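PDB 2UY6: PAP fimbrial major pilin protein from Escherichia coli, which polymerizes into the thick, right-handed helical rod of the P pilus, with which the bacterium colonizes the epithelium of specific host organs. Local coordinates for residues Leu43-Ser49 / Val136-Ser140. The protein carries 2 engineered substitutions. Sequence-based numbering, arbitrary orientation.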
# COMPACT_ATOMS: atom_id res chain seq x y z
N LEU B 43 0.13 -39.34 -21.17
CA LEU B 43 -0.55 -38.09 -21.48
C LEU B 43 -1.22 -38.20 -22.84
O LEU B 43 -2.33 -37.69 -23.04
CB LEU B 43 0.43 -36.92 -21.50
CG LEU B 43 0.82 -36.20 -20.20
CD1 LEU B 43 -0.43 -36.00 -19.33
CD2 LEU B 43 1.86 -36.98 -19.46
N GLU B 44 -0.56 -38.86 -23.79
CA GLU B 44 -1.12 -39.01 -25.13
C GLU B 44 -2.41 -39.81 -25.12
O GLU B 44 -3.34 -39.51 -25.87
CB GLU B 44 -0.10 -39.68 -26.07
CG GLU B 44 -0.61 -39.95 -27.50
CD GLU B 44 -1.10 -38.69 -28.22
OE1 GLU B 44 -0.39 -37.66 -28.17
OE2 GLU B 44 -2.18 -38.74 -28.86
N ALA B 45 -2.47 -40.82 -24.26
CA ALA B 45 -3.65 -41.66 -24.15
C ALA B 45 -4.83 -41.01 -23.44
O ALA B 45 -5.93 -41.56 -23.41
CB ALA B 45 -3.28 -42.96 -23.46
N GLY B 46 -4.62 -39.83 -22.85
CA GLY B 46 -5.72 -39.17 -22.17
C GLY B 46 -5.50 -39.12 -20.67
O GLY B 46 -6.40 -38.73 -19.91
N GLY B 47 -4.31 -39.52 -20.24
CA GLY B 47 -3.99 -39.49 -18.84
C GLY B 47 -3.57 -38.07 -18.49
O GLY B 47 -3.17 -37.30 -19.37
N VAL B 48 -3.68 -37.72 -17.21
CA VAL B 48 -3.32 -36.40 -16.73
C VAL B 48 -2.27 -36.49 -15.63
O VAL B 48 -2.16 -37.52 -14.97
CB VAL B 48 -4.57 -35.68 -16.19
CG1 VAL B 48 -4.17 -34.50 -15.30
CG2 VAL B 48 -5.44 -35.20 -17.34
N SER B 49 -1.51 -35.43 -15.42
CA SER B 49 -0.51 -35.44 -14.37
C SER B 49 -1.18 -35.32 -13.00
O SER B 49 -2.36 -34.95 -12.91
CB SER B 49 0.46 -34.27 -14.54
OG SER B 49 -0.17 -33.05 -14.19
N VAL B 136 -2.55 -29.15 -13.28
CA VAL B 136 -2.33 -30.43 -13.94
C VAL B 136 -1.86 -30.22 -15.37
O VAL B 136 -2.27 -29.27 -16.04
CB VAL B 136 -3.62 -31.29 -13.99
CG1 VAL B 136 -4.01 -31.76 -12.60
CG2 VAL B 136 -4.75 -30.46 -14.59
N VAL B 137 -1.00 -31.11 -15.83
CA VAL B 137 -0.49 -31.04 -17.20
C VAL B 137 -1.24 -32.10 -18.02
O VAL B 137 -1.48 -33.21 -17.54
CB VAL B 137 1.02 -31.35 -17.25
CG1 VAL B 137 1.51 -31.38 -18.70
CG2 VAL B 137 1.78 -30.30 -16.45
N LYS B 138 -1.62 -31.76 -19.24
CA LYS B 138 -2.32 -32.72 -20.10
C LYS B 138 -2.13 -32.38 -21.57
O LYS B 138 -1.63 -31.32 -21.91
CB LYS B 138 -3.81 -32.77 -19.75
CG LYS B 138 -4.62 -31.59 -20.24
CD LYS B 138 -6.05 -31.71 -19.75
CE LYS B 138 -6.98 -30.82 -20.52
NZ LYS B 138 -7.03 -31.24 -21.95
N LYS B 139 -2.53 -33.32 -22.43
CA LYS B 139 -2.42 -33.10 -23.86
C LYS B 139 -3.32 -31.93 -24.20
O LYS B 139 -4.40 -31.79 -23.63
CB LYS B 139 -2.87 -34.35 -24.63
CG LYS B 139 -2.67 -34.23 -26.14
CD LYS B 139 -2.97 -35.53 -26.87
CE LYS B 139 -4.43 -35.92 -26.77
NZ LYS B 139 -4.70 -37.19 -27.49
N SER B 140 -2.85 -31.08 -25.10
CA SER B 140 -3.59 -29.90 -25.53
C SER B 140 -4.91 -30.29 -26.17
O SER B 140 -5.02 -31.37 -26.73
CB SER B 140 -2.76 -29.11 -26.53
OG SER B 140 -3.55 -28.13 -27.17
O HOH W 1 -3.88 -35.96 -21.49
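Start at V136, where the strand runs antiparallel to the chain leading out of the short helix. Its CB lies 3.5 Å from CG1 of V48, an apolar touch near the surface. V137 makes both hydrogen bonds to S49: its O accepts from the backbone N of S49 (3.1 Å), and its N donates to the side-chain OG of S49 (2.7 Å). The serine hydroxyl thus stands in for the carbonyl that would receive the second bond in a regular antiparallel pair. The O of V137 also meets CD1 of L43 at 3.5 Å. At K138 the aliphatic base packs against V48, CB of K138 to CG2 of V48 3.8 Å, while the ammonium turns off to a salt bridge with E92. Beyond it the two backbones separate, and a water fills the gap, accepting from N of K139 (3.1 Å) and donating to O of L43 (2.8 Å) and O of G47 (2.6 Å). K139 then reaches along the helix end: NZ of K139 bonds to O of E44 at 3.1 Å and forms a salt bridge with OE2 of E44 at 3.3 Å, while OE1 of E44 takes a bond from V147 N. That helix ends in a Schellman motif, with G46 at positive phi. In this incomplete immunoglobulin-like pilin fold, which a donor strand from another chain completes, strand 130-139 pairs with 101-106 along one edge and with 52-59 along the other; the turn after helix 40-45 lies along this second edge, just ahead of 52-59.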